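Local atomic coordinates of maquette-3 (Escherichia coli, PDB entry 6Z0C), a protein that serves as an artificial single-chain four-helix bundle, probably built to test how charged networks buried in a hydrophobic core affect structural stability. Residues Q15-Q18 with Q19-E23; A79-A82 with Q83-Q87; L114-K117 with I118-L122; L122-F125 with Q126-A130; V176-A179 with Q180-V183. All blocks are in the same frame, centred on the assembly; numbering follows the deposited sequence.

Contact 1 (Q15-Q18 with Q19-E23)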
loop_
_atom_site.group_PDB
_atom_site.type_symbol
_atom_site.label_atom_id
_atom_site.label_comp_id
_atom_site.label_asym_id
_atom_site.label_seq_id
_atom_site.Cartn_x
_atom_site.Cartn_y
_atom_site.Cartn_z
ATOM N N GLN A 15 -15.089 8.202 -4.640
ATOM C CA GLN A 15 -14.691 7.764 -6.006
ATOM C C GLN A 15 -13.167 7.861 -6.143
ATOM O O GLN A 15 -12.558 6.894 -6.633
ATOM C CB GLN A 15 -15.402 8.591 -7.079
ATOM C CG GLN A 15 -15.080 8.157 -8.507
ATOM C CD GLN A 15 -15.443 6.720 -8.805
ATOM O OE1 GLN A 15 -14.802 5.781 -8.333
ATOM N NE2 GLN A 15 -16.465 6.535 -9.625
ATOM N N GLU A 16 -12.584 8.987 -5.719
ATOM C CA GLU A 16 -11.119 9.240 -5.740
ATOM C C GLU A 16 -10.401 8.132 -4.958
ATOM O O GLU A 16 -9.408 7.587 -5.475
ATOM C CB GLU A 16 -10.817 10.629 -5.175
ATOM C CG GLU A 16 -9.403 11.096 -5.449
ATOM C CD GLU A 16 -9.069 12.484 -4.923
ATOM O OE1 GLU A 16 -7.871 12.776 -4.792
ATOM O OE2 GLU A 16 -10.004 13.265 -4.647
ATOM N N PHE A 17 -10.899 7.797 -3.767
ATOM C CA PHE A 17 -10.335 6.752 -2.876
ATOM C C PHE A 17 -10.497 5.370 -3.529
ATOM O O PHE A 17 -9.538 4.580 -3.479
ATOM C CB PHE A 17 -10.994 6.815 -1.495
ATOM C CG PHE A 17 -10.181 6.262 -0.349
ATOM C CD1 PHE A 17 -10.508 6.593 0.955
ATOM C CD2 PHE A 17 -9.096 5.421 -0.556
ATOM C CE1 PHE A 17 -9.781 6.089 2.021
ATOM C CE2 PHE A 17 -8.371 4.918 0.511
ATOM C CZ PHE A 17 -8.715 5.253 1.797
ATOM N N GLN A 18 -11.665 5.077 -4.110
ATOM C CA GLN A 18 -11.920 3.794 -4.824
ATOM C C GLN A 18 -10.880 3.650 -5.940
ATOM O O GLN A 18 -10.247 2.583 -6.017
ATOM C CB GLN A 18 -13.348 3.726 -5.375
ATOM C CG GLN A 18 -14.397 3.411 -4.316
ATOM C CD GLN A 18 -15.813 3.530 -4.828
ATOM O OE1 GLN A 18 -16.091 4.223 -5.805
ATOM N NE2 GLN A 18 -16.733 2.855 -4.156
ATOM N N GLN A 19 -10.694 4.700 -6.745
ATOM C CA GLN A 19 -9.713 4.720 -7.866
ATOM C C GLN A 19 -8.296 4.545 -7.305
ATOM O O GLN A 19 -7.508 3.813 -7.923
ATOM C CB GLN A 19 -9.840 6.004 -8.687
ATOM C CG GLN A 19 -11.097 6.040 -9.547
ATOM C CD GLN A 19 -11.091 7.167 -10.551
ATOM O OE1 GLN A 19 -10.040 7.631 -10.990
ATOM N NE2 GLN A 19 -12.279 7.610 -10.933
ATOM N N LEU A 20 -7.984 5.173 -6.168
ATOM C CA LEU A 20 -6.637 5.091 -5.548
ATOM C C LEU A 20 -6.362 3.647 -5.110
ATOM O O LEU A 20 -5.253 3.158 -5.368
ATOM C CB LEU A 20 -6.547 6.064 -4.369
ATOM C CG LEU A 20 -5.212 6.085 -3.631
ATOM C CD1 LEU A 20 -4.058 6.346 -4.589
ATOM C CD2 LEU A 20 -5.234 7.130 -2.524
ATOM N N LEU A 21 -7.337 2.976 -4.496
ATOM C CA LEU A 21 -7.160 1.575 -4.029
ATOM C C LEU A 21 -6.966 0.653 -5.242
ATOM O O LEU A 21 -6.165 -0.296 -5.133
ATOM C CB LEU A 21 -8.353 1.156 -3.168
ATOM C CG LEU A 21 -8.372 1.740 -1.755
ATOM C CD1 LEU A 21 -9.704 1.461 -1.074
ATOM C CD2 LEU A 21 -7.222 1.201 -0.915
ATOM N N GLN A 22 -7.629 0.943 -6.364
ATOM C CA GLN A 22 -7.443 0.189 -7.635
ATOM C C GLN A 22 -6.005 0.404 -8.127
ATOM O O GLN A 22 -5.355 -0.592 -8.499
ATOM C CB GLN A 22 -8.478 0.614 -8.678
ATOM C CG GLN A 22 -9.887 0.133 -8.361
ATOM C CD GLN A 22 -10.914 0.645 -9.343
ATOM O OE1 GLN A 22 -10.598 1.016 -10.471
ATOM N NE2 GLN A 22 -12.167 0.667 -8.916
ATOM N N GLU A 23 -5.526 1.651 -8.109
ATOM C CA GLU A 23 -4.138 2.019 -8.503
ATOM C C GLU A 23 -3.142 1.284 -7.596
ATOM O O GLU A 23 -2.144 0.758 -8.114
ATOM C CB GLU A 23 -3.948 3.536 -8.433
ATOM C CG GLU A 23 -2.592 4.000 -8.925
ATOM C CD GLU A 23 -2.427 5.508 -9.017
ATOM O OE1 GLU A 23 -3.315 6.237 -8.514
ATOM O OE2 GLU A 23 -1.409 5.951 -9.587
#
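Phe17 and Leu21, one helical turn apart, meet through the CE2 side of the ring and the branch point of the leucine: Phe17 CE2 is 3.9 Å from Leu21 CG, and CD1 of the leucine follows at nearly the same distance. The ring is approached at a slant. Leu21 reaches it because its CG is turned away from its own carbonyl carbon (chi1 -75°), a setting that also brings CG to within 3.5 Å of Phe17 O. That oxygen accepts the hydrogen bond from Leu21 N at 2.9 Å, so the same turn is held by the main chain and padded by the two side chains. With an alanine here, the CE2 side of the Phe17 ring would probably be left facing a gap, without its support from its own helix. On the solvent side, the glutamines use their aliphatic parts: Gln19 CG rests 3.4 Å from Gln15 O, and Gln22 CG stands equally near Gln18 O. Further along the Gln19 chain, NE2 passes 3.7 Å from Gln15 CG. The wider scaffold is the regular bonding of helix 4-48, with Gln19 N donating to Gln15 O and Leu20 N to Glu16 O. Phe17 is a core residue of the four-helix bundle and touches all three other helices: Leu86 on helix 52-99, Ile118 and Leu122 on helix 105-144, Val183 and Leu186 on helix 152-194. Leu20 packs on Ala179 of helix 152-194, and Leu21 on Gln83 of helix 52-99.

Contact 2 (A79-A82 with Q83-Q87)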
loop_
_atom_site.group_PDB
_atom_site.type_symbol
_atom_site.label_atom_id
_atom_site.label_comp_id
_atom_site.label_asym_id
_atom_site.label_seq_id
_atom_site.Cartn_x
_atom_site.Cartn_y
_atom_site.Cartn_z
ATOM N N ALA A 79 -5.674 -4.131 1.007
ATOM C CA ALA A 79 -6.256 -3.156 0.054
ATOM C C ALA A 79 -7.710 -3.541 -0.254
ATOM O O ALA A 79 -8.556 -2.633 -0.334
ATOM C CB ALA A 79 -5.421 -3.078 -1.201
ATOM N N GLN A 80 -7.985 -4.840 -0.401
ATOM C CA GLN A 80 -9.348 -5.390 -0.639
ATOM C C GLN A 80 -10.251 -5.067 0.559
ATOM O O GLN A 80 -11.381 -4.603 0.334
ATOM C CB GLN A 80 -9.270 -6.897 -0.883
ATOM C CG GLN A 80 -10.596 -7.523 -1.284
ATOM C CD GLN A 80 -10.445 -8.990 -1.601
ATOM O OE1 GLN A 80 -9.528 -9.400 -2.312
ATOM N NE2 GLN A 80 -11.348 -9.796 -1.066
ATOM N N GLU A 81 -9.766 -5.304 1.782
ATOM C CA GLU A 81 -10.507 -5.044 3.048
ATOM C C GLU A 81 -10.839 -3.546 3.142
ATOM O O GLU A 81 -11.973 -3.209 3.524
ATOM C CB GLU A 81 -9.673 -5.535 4.233
ATOM C CG GLU A 81 -10.372 -5.425 5.576
ATOM C CD GLU A 81 -9.535 -5.901 6.752
ATOM O OE1 GLU A 81 -8.603 -6.704 6.533
ATOM O OE2 GLU A 81 -9.814 -5.463 7.886
ATOM N N ALA A 82 -9.891 -2.677 2.783
ATOM C CA ALA A 82 -10.085 -1.208 2.728
ATOM C C ALA A 82 -11.205 -0.871 1.734
ATOM O O ALA A 82 -12.022 -0.002 2.048
ATOM C CB ALA A 82 -8.791 -0.521 2.364
ATOM N N GLN A 83 -11.241 -1.540 0.577
ATOM C CA GLN A 83 -12.252 -1.278 -0.484
ATOM C C GLN A 83 -13.644 -1.627 0.061
ATOM O O GLN A 83 -14.585 -0.845 -0.184
ATOM C CB GLN A 83 -11.900 -2.036 -1.768
ATOM C CG GLN A 83 -12.329 -1.307 -3.038
ATOM C CD GLN A 83 -11.269 -1.286 -4.116
ATOM O OE1 GLN A 83 -10.976 -0.240 -4.697
ATOM N NE2 GLN A 83 -10.691 -2.446 -4.398
ATOM N N GLN A 84 -13.755 -2.737 0.801
ATOM C CA GLN A 84 -15.020 -3.212 1.431
ATOM C C GLN A 84 -15.465 -2.204 2.500
ATOM O O GLN A 84 -16.654 -1.834 2.503
ATOM C CB GLN A 84 -14.832 -4.620 2.000
ATOM C CG GLN A 84 -14.728 -5.689 0.918
ATOM C CD GLN A 84 -14.131 -6.991 1.400
ATOM O OE1 GLN A 84 -13.762 -7.141 2.565
ATOM N NE2 GLN A 84 -14.028 -7.950 0.493
ATOM N N LEU A 85 -14.548 -1.761 3.365
ATOM C CA LEU A 85 -14.837 -0.750 4.423
ATOM C C LEU A 85 -15.239 0.580 3.778
ATOM O O LEU A 85 -16.135 1.248 4.321
ATOM C CB LEU A 85 -13.609 -0.575 5.319
ATOM C CG LEU A 85 -13.259 -1.771 6.203
ATOM C CD1 LEU A 85 -11.899 -1.572 6.852
ATOM C CD2 LEU A 85 -14.324 -2.007 7.266
ATOM N N LEU A 86 -14.617 0.945 2.653
ATOM C CA LEU A 86 -14.916 2.208 1.929
ATOM C C LEU A 86 -16.368 2.203 1.421
ATOM O O LEU A 86 -17.022 3.255 1.496
ATOM C CB LEU A 86 -13.916 2.379 0.784
ATOM C CG LEU A 86 -14.024 3.684 -0.001
ATOM C CD1 LEU A 86 -13.852 4.896 0.905
ATOM C CD2 LEU A 86 -13.005 3.709 -1.126
ATOM N N GLN A 87 -16.870 1.076 0.916
ATOM C CA GLN A 87 -18.279 0.987 0.440
ATOM C C GLN A 87 -19.231 1.141 1.638
ATOM O O GLN A 87 -20.276 1.804 1.477
ATOM C CB GLN A 87 -18.535 -0.311 -0.328
ATOM C CG GLN A 87 -19.886 -0.334 -1.036
ATOM C CD GLN A 87 -20.154 0.906 -1.858
ATOM O OE1 GLN A 87 -19.310 1.353 -2.634
ATOM N NE2 GLN A 87 -21.338 1.478 -1.692
#
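The side-chain amides of Gln80 and Gln84 come together with their planes turned 73° apart. One face of the Gln84 amide lies against the preceding turn: Gln80 O stands over CD of Gln84 at 3.8 Å, Glu81 CA is above its OE1, and Gln80 CG lies 3.9 Å above its NE2. The two amide nitrogens also come near each other, Gln80 NE2 to Gln84 NE2 at 3.6 Å, the former coming in at a slant to the Gln84 amide plane; this approach of two donors is packing and not a bond. Gln84 takes up this pose because its first torsion (chi1 -72°) sends CG to the N-terminal side and the chain then runs out extended, laying the amide back along the helix; Gln80 leaves the other way, CG opposite the nitrogen. All this occurs on the exposed surface of helix 52-99, an amphipathic member of the four-helix bundle, where glutamines coat the outside and alanine or leucine turn inward. The residues turned to the neighbouring helices follow the same helical spacing. Leu85 CG sits 3.3 Å from Glu81 O, which accepts the nearly straight bond from Leu85 N (164°), while Leu86 CB lies 3.3 Å from Ala82 O, the acceptor for Leu86 N at 2.8 Å. Leu85 packs on Leu114, Ile118 and Leu121 of helix 105-144; Leu86 packs on Gln18 of helix 4-48.

Contact 3 (L114-K117 with I118-L122); sequences LAQK and IQQLL
Gln116 and Gln119 run side by side and point the same way, their amide planes 41° apart. Gln116 NE2 is 3.1 Å from Gln119 OE1, and the two chains arrive there differently: Gln116 bends at its second torsion (chi2 -65°), folding its amide toward the next turn, whereas Gln119 is extended. Gln120 folds back on the carbonyl of Gln116, its CG 3.3 Å from Gln116 O. That oxygen lies at a slant over the face of the Gln120 amide, 3.7 Å from its CD. Gln116 O takes the backbone bond from Gln120 N at 2.9 Å, so it has the donor and the methylene group of one residue beside it. On another flank, Leu121 CG comes within 3.4 Å of Lys117 O. Ile118 places its CG1 branch equally close to Leu114 O. Ile118 is buried, meeting Phe17 of helix 4-48, Leu85 of helix 52-99 and Val183 of helix 152-194. A surface row of glutamine and lysine backed by leucine, isoleucine and alanine is the amphipathic pattern of a helix in a four-helix bundle.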
loop_
_atom_site.group_PDB
_atom_site.type_symbol
_atom_site.label_atom_id
_atom_site.label_comp_id
_atom_site.label_asym_id
_atom_site.label_seq_id
_atom_site.Cartn_x
_atom_site.Cartn_y
_atom_site.Cartn_z
ATOM N N LEU A 114 -15.713 3.252 11.060
ATOM C CA LEU A 114 -15.271 2.777 9.721
ATOM C C LEU A 114 -14.025 3.557 9.282
ATOM O O LEU A 114 -13.049 2.919 8.864
ATOM C CB LEU A 114 -16.416 2.933 8.719
ATOM C CG LEU A 114 -17.532 1.898 8.862
ATOM C CD1 LEU A 114 -18.761 2.316 8.074
ATOM C CD2 LEU A 114 -17.054 0.519 8.428
ATOM N N ALA A 115 -14.048 4.887 9.389
ATOM C CA ALA A 115 -12.930 5.760 8.961
ATOM C C ALA A 115 -11.669 5.429 9.775
ATOM O O ALA A 115 -10.572 5.456 9.186
ATOM C CB ALA A 115 -13.320 7.209 9.082
ATOM N N GLN A 116 -11.814 5.108 11.067
ATOM C CA GLN A 116 -10.675 4.742 11.956
ATOM C C GLN A 116 -10.120 3.367 11.564
ATOM O O GLN A 116 -8.882 3.214 11.571
ATOM C CB GLN A 116 -11.083 4.774 13.431
ATOM C CG GLN A 116 -10.937 6.151 14.062
ATOM C CD GLN A 116 -9.500 6.618 14.116
ATOM O OE1 GLN A 116 -8.574 5.837 14.337
ATOM N NE2 GLN A 116 -9.301 7.909 13.910
ATOM N N LYS A 117 -10.986 2.401 11.246
ATOM C CA LYS A 117 -10.562 1.049 10.790
ATOM C C LYS A 117 -9.735 1.206 9.510
ATOM O O LYS A 117 -8.661 0.582 9.422
ATOM C CB LYS A 117 -11.768 0.131 10.575
ATOM C CG LYS A 117 -12.381 -0.425 11.851
ATOM C CD LYS A 117 -13.530 -1.380 11.603
ATOM C CE LYS A 117 -14.221 -1.816 12.877
ATOM N NZ LYS A 117 -15.249 -2.849 12.609
ATOM N N ILE A 118 -10.207 2.024 8.566
ATOM C CA ILE A 118 -9.502 2.280 7.274
ATOM C C ILE A 118 -8.142 2.910 7.597
ATOM O O ILE A 118 -7.131 2.404 7.087
ATOM C CB ILE A 118 -10.352 3.145 6.318
ATOM C CG1 ILE A 118 -11.614 2.404 5.862
ATOM C CG2 ILE A 118 -9.520 3.610 5.126
ATOM C CD1 ILE A 118 -12.604 3.262 5.110
ATOM N N GLN A 119 -8.114 3.943 8.445
ATOM C CA GLN A 119 -6.863 4.632 8.873
ATOM C C GLN A 119 -5.869 3.608 9.442
ATOM O O GLN A 119 -4.683 3.667 9.059
ATOM C CB GLN A 119 -7.182 5.735 9.883
ATOM C CG GLN A 119 -5.945 6.393 10.479
ATOM C CD GLN A 119 -6.275 7.660 11.231
ATOM O OE1 GLN A 119 -7.437 8.018 11.417
ATOM N NE2 GLN A 119 -5.243 8.357 11.670
ATOM N N GLN A 120 -6.331 2.709 10.321
ATOM C CA GLN A 120 -5.489 1.671 10.980
ATOM C C GLN A 120 -4.931 0.701 9.924
ATOM O O GLN A 120 -3.740 0.343 10.040
ATOM C CB GLN A 120 -6.278 0.947 12.074
ATOM C CG GLN A 120 -6.492 1.797 13.322
ATOM C CD GLN A 120 -7.472 1.199 14.302
ATOM O OE1 GLN A 120 -8.277 0.330 13.968
ATOM N NE2 GLN A 120 -7.419 1.675 15.536
ATOM N N LEU A 121 -5.741 0.303 8.933
ATOM C CA LEU A 121 -5.300 -0.567 7.803
ATOM C C LEU A 121 -4.185 0.133 7.015
ATOM O O LEU A 121 -3.194 -0.538 6.676
ATOM C CB LEU A 121 -6.479 -0.890 6.876
ATOM C CG LEU A 121 -7.500 -1.910 7.379
ATOM C CD1 LEU A 121 -8.558 -2.155 6.315
ATOM C CD2 LEU A 121 -6.843 -3.225 7.776
ATOM N N LEU A 122 -4.345 1.426 6.721
ATOM C CA LEU A 122 -3.368 2.215 5.919
ATOM C C LEU A 122 -2.066 2.408 6.707
ATOM O O LEU A 122 -0.991 2.395 6.076
ATOM C CB LEU A 122 -3.969 3.573 5.552
ATOM C CG LEU A 122 -5.189 3.541 4.635
ATOM C CD1 LEU A 122 -5.744 4.943 4.464
ATOM C CD2 LEU A 122 -4.856 2.923 3.284
#

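Contact 4 (L122-F125 with Q126-A130); sequences LQKF and QQLVA
Four successive helical bonds join residues 122-125 to residues 126-130, from Gln126 N to Leu122 O (2.8 Å) up to Val129 N to Phe125 O (3.0 Å). Among the side chains, Phe125 and Val129 form the buried apolar contact. Val129 CG2 is 3.6 Å from Phe125 CE2 and scarcely farther from CD2, coming in obliquely; the same methyl lies 3.3 Å from Phe125 O. The phenyl group swings to the carbonyl side of its residue (chi1 -159°), and at its edge, near the ring plane, sits Gln126 N. Lys124 and Leu128 repeat the pattern at the surface: Leu128 CD1 touches Lys124 CG at 3.9 Å and lies near CE, so the aliphatic stem of the lysine serves as its apolar half. Leu128 CG also presses to 3.2 Å from Lys124 O. Beyond the segments, Phe125 is buried among Ile24 and Ile28 of helix 4-48, Leu75 and Thr78 of helix 52-99 and Val176 of helix 152-194. A serine at Phe125 would probably leave Val129 CG2 without its ring partner and open a gap among the four helices. Gln126 turns its OE1 to helix 152-194, where it is hydrogen-bonded to Gln180 NE2. The chemistry thus divides by position: apolar contacts fill the interior, a hydrogen bond between two neutral side-chain amides links two helices at their partly exposed seam, and the exposed Lys124 probably keeps its charge in solvent while its methylenes pack on Leu128.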
loop_
_atom_site.group_PDB
_atom_site.type_symbol
_atom_site.label_atom_id
_atom_site.label_comp_id
_atom_site.label_asym_id
_atom_site.label_seq_id
_atom_site.Cartn_x
_atom_site.Cartn_y
_atom_site.Cartn_z
ATOM N N LEU A 122 -4.345 1.426 6.721
ATOM C CA LEU A 122 -3.368 2.215 5.919
ATOM C C LEU A 122 -2.066 2.408 6.707
ATOM O O LEU A 122 -0.991 2.395 6.076
ATOM C CB LEU A 122 -3.969 3.573 5.552
ATOM C CG LEU A 122 -5.189 3.541 4.635
ATOM C CD1 LEU A 122 -5.744 4.943 4.464
ATOM C CD2 LEU A 122 -4.856 2.923 3.284
ATOM N N GLN A 123 -2.154 2.607 8.024
ATOM C CA GLN A 123 -0.962 2.794 8.896
ATOM C C GLN A 123 -0.147 1.494 8.904
ATOM O O GLN A 123 1.078 1.575 8.719
ATOM C CB GLN A 123 -1.385 3.267 10.288
ATOM C CG GLN A 123 -1.780 4.736 10.302
ATOM C CD GLN A 123 -2.299 5.210 11.638
ATOM O OE1 GLN A 123 -2.235 4.504 12.642
ATOM N NE2 GLN A 123 -2.823 6.424 11.654
ATOM N N LYS A 124 -0.809 0.346 9.081
ATOM C CA LYS A 124 -0.199 -1.012 9.006
ATOM C C LYS A 124 0.453 -1.177 7.629
ATOM O O LYS A 124 1.640 -1.559 7.562
ATOM C CB LYS A 124 -1.277 -2.071 9.271
ATOM C CG LYS A 124 -0.860 -3.526 9.086
ATOM C CD LYS A 124 -2.045 -4.482 9.107
ATOM C CE LYS A 124 -1.768 -5.832 8.476
ATOM N NZ LYS A 124 -1.435 -6.860 9.492
ATOM N N PHE A 125 -0.304 -0.870 6.575
ATOM C CA PHE A 125 0.130 -0.912 5.157
ATOM C C PHE A 125 1.434 -0.120 4.988
ATOM O O PHE A 125 2.410 -0.683 4.456
ATOM C CB PHE A 125 -0.985 -0.365 4.265
ATOM C CG PHE A 125 -0.908 -0.790 2.825
ATOM C CD1 PHE A 125 -1.910 -1.564 2.263
ATOM C CD2 PHE A 125 0.164 -0.417 2.033
ATOM C CE1 PHE A 125 -1.842 -1.950 0.934
ATOM C CE2 PHE A 125 0.231 -0.807 0.704
ATOM C CZ PHE A 125 -0.770 -1.572 0.161
ATOM N N GLN A 126 1.454 1.144 5.422
ATOM C CA GLN A 126 2.634 2.044 5.286
ATOM C C GLN A 126 3.840 1.421 6.001
ATOM O O GLN A 126 4.925 1.395 5.391
ATOM C CB GLN A 126 2.345 3.449 5.825
ATOM C CG GLN A 126 3.581 4.345 5.838
ATOM C CD GLN A 126 3.277 5.809 6.044
ATOM O OE1 GLN A 126 2.154 6.196 6.360
ATOM N NE2 GLN A 126 4.291 6.642 5.868
ATOM N N GLN A 127 3.656 0.940 7.237
ATOM C CA GLN A 127 4.736 0.340 8.071
ATOM C C GLN A 127 5.362 -0.841 7.323
ATOM O O GLN A 127 6.606 -0.939 7.296
ATOM C CB GLN A 127 4.200 -0.116 9.430
ATOM C CG GLN A 127 3.859 1.036 10.365
ATOM C CD GLN A 127 3.103 0.603 11.597
ATOM O OE1 GLN A 127 2.889 -0.584 11.844
ATOM N NE2 GLN A 127 2.687 1.577 12.388
ATOM N N LEU A 128 4.531 -1.703 6.731
ATOM C CA LEU A 128 4.987 -2.945 6.049
ATOM C C LEU A 128 5.754 -2.585 4.770
ATOM O O LEU A 128 6.825 -3.195 4.537
ATOM C CB LEU A 128 3.778 -3.841 5.771
ATOM C CG LEU A 128 3.089 -4.405 7.016
ATOM C CD1 LEU A 128 1.801 -5.122 6.645
ATOM C CD2 LEU A 128 4.010 -5.338 7.791
ATOM N N VAL A 129 5.264 -1.615 3.993
ATOM C CA VAL A 129 5.947 -1.147 2.748
ATOM C C VAL A 129 7.266 -0.449 3.122
ATOM O O VAL A 129 8.286 -0.710 2.443
ATOM C CB VAL A 129 5.042 -0.237 1.894
ATOM C CG1 VAL A 129 5.793 0.330 0.698
ATOM C CG2 VAL A 129 3.785 -0.963 1.433
ATOM N N ALA A 130 7.251 0.414 4.141
ATOM C CA ALA A 130 8.442 1.143 4.642
ATOM C C ALA A 130 9.532 0.141 5.047
ATOM O O ALA A 130 10.704 0.365 4.704
ATOM C CB ALA A 130 8.062 2.038 5.797
#

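Contact 5 (V176-A179 with Q180-V183)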
loop_
_atom_site.group_PDB
_atom_site.type_symbol
_atom_site.label_atom_id
_atom_site.label_comp_id
_atom_site.label_asym_id
_atom_site.label_seq_id
_atom_site.Cartn_x
_atom_site.Cartn_y
_atom_site.Cartn_z
ATOM N N VAL A 176 -0.158 5.311 -0.540
ATOM C CA VAL A 176 -0.689 5.000 0.822
ATOM C C VAL A 176 -0.785 6.312 1.609
ATOM O O VAL A 176 -1.738 6.471 2.389
ATOM C CB VAL A 176 0.170 3.951 1.551
ATOM C CG1 VAL A 176 -0.328 3.706 2.965
ATOM C CG2 VAL A 176 0.223 2.641 0.782
ATOM N N GLN A 177 0.169 7.219 1.398
ATOM C CA GLN A 177 0.185 8.561 2.029
ATOM C C GLN A 177 -0.990 9.382 1.470
ATOM O O GLN A 177 -1.666 10.052 2.275
ATOM C CB GLN A 177 1.575 9.182 1.846
ATOM C CG GLN A 177 2.648 8.468 2.667
ATOM C CD GLN A 177 4.060 8.672 2.166
ATOM O OE1 GLN A 177 4.294 9.268 1.118
ATOM N NE2 GLN A 177 5.030 8.169 2.917
ATOM N N LYS A 178 -1.260 9.296 0.161
ATOM C CA LYS A 178 -2.438 9.947 -0.482
ATOM C C LYS A 178 -3.729 9.382 0.123
ATOM O O LYS A 178 -4.665 10.167 0.362
ATOM C CB LYS A 178 -2.442 9.752 -2.002
ATOM C CG LYS A 178 -1.441 10.609 -2.762
ATOM C CD LYS A 178 -1.627 10.557 -4.260
ATOM C CE LYS A 178 -0.590 11.356 -5.015
ATOM N NZ LYS A 178 -0.633 11.056 -6.465
ATOM N N ALA A 179 -3.784 8.071 0.357
ATOM C CA ALA A 179 -4.962 7.392 0.942
ATOM C C ALA A 179 -5.227 7.964 2.341
ATOM O O ALA A 179 -6.403 8.212 2.668
ATOM C CB ALA A 179 -4.749 5.898 0.973
ATOM N N GLN A 180 -4.173 8.193 3.130
ATOM C CA GLN A 180 -4.306 8.726 4.514
ATOM C C GLN A 180 -4.818 10.173 4.455
ATOM O O GLN A 180 -5.606 10.539 5.341
ATOM C CB GLN A 180 -2.999 8.540 5.286
ATOM C CG GLN A 180 -2.736 7.078 5.624
ATOM C CD GLN A 180 -1.431 6.856 6.346
ATOM O OE1 GLN A 180 -1.283 7.200 7.514
ATOM N NE2 GLN A 180 -0.473 6.259 5.653
ATOM N N GLN A 181 -4.445 10.944 3.425
ATOM C CA GLN A 181 -5.017 12.294 3.159
ATOM C C GLN A 181 -6.522 12.185 2.904
ATOM O O GLN A 181 -7.274 13.013 3.438
ATOM C CB GLN A 181 -4.409 12.961 1.924
ATOM C CG GLN A 181 -3.108 13.692 2.179
ATOM C CD GLN A 181 -2.562 14.262 0.894
ATOM O OE1 GLN A 181 -1.753 13.635 0.218
ATOM N NE2 GLN A 181 -3.031 15.442 0.525
ATOM N N LEU A 182 -6.935 11.229 2.072
ATOM C CA LEU A 182 -8.359 11.060 1.684
ATOM C C LEU A 182 -9.181 10.668 2.916
ATOM O O LEU A 182 -10.328 11.135 3.011
ATOM C CB LEU A 182 -8.482 10.016 0.572
ATOM C CG LEU A 182 -8.004 10.468 -0.807
ATOM C CD1 LEU A 182 -8.200 9.358 -1.830
ATOM C CD2 LEU A 182 -8.727 11.730 -1.256
ATOM N N VAL A 183 -8.624 9.856 3.820
ATOM C CA VAL A 183 -9.308 9.464 5.090
ATOM C C VAL A 183 -9.619 10.739 5.881
ATOM O O VAL A 183 -10.748 10.868 6.369
ATOM C CB VAL A 183 -8.477 8.477 5.932
ATOM C CG1 VAL A 183 -9.004 8.379 7.362
ATOM C CG2 VAL A 183 -8.425 7.101 5.292
#
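Val176 O is approached by three atoms of a single residue, Gln180. The backbone Gln180 N donates a hydrogen bond to it at 3.1 Å, bent to 146°; Gln180 CG lies 3.4 Å from the same oxygen, and the amide nitrogen Gln180 NE2 stands 3.5 Å away. The side chain doubles back over the carbonyl because its first torsion (chi1 -71°) directs CG toward the preceding turn and the chain then extends, which also lets NE2 rest 3.7 Å from the methyl Val176 CG1. This methyl packs against the nitrogen end of the amide, not far from its plane; the stronger partner of NE2 is Gln126 OE1 on helix 105-144. Gln181, at the exposed surface, behaves differently: its CB comes within 3.2 Å of Lys178 O, while its OE1 leans toward Lys178 CA. The buried pair is simpler. Ala179 O accepts Val183 N at 3.0 Å, and Val183 CG2 sits 3.5 Å from that oxygen, while Leu182 brings CB equally near it. Ala179 has little bulk, and helix 4-48 comes close at this point, with Phe17 and Leu20 packing on the residue; Leu182 and Val183 meet Phe17 as well. In chemical terms, Gln180 gives one side of helix 152-194 an amide whose methylene stem and neighbouring valine are apolar. Such a mixture probably lets a polar group be tolerated at the border of the four-helix bundle's core without a counter-charge, since one N-H is probably used by the adjoining helix.

Overall arrangement
The five contacts follow one another along the chain, contact 1 on helix 4-48, contact 2 on helix 52-99, contacts 3 and 4 on helix 105-144 and contact 5 on helix 152-194, so every helix of the bundle is sampled. Contacts 3 and 4 share Leu122 and have centres about 12 Å apart. Contact 1 lies about 10 Å, centre to centre, from both contact 2 and contact 5, touching each; contacts 2 and 5 do not touch, their nearest atoms being about 7 Å apart. Contacts 1, 3 and 5 meet around Phe17, Leu122 and Val183. The side chains set out along each helix thus meet in one shared core of the bundle.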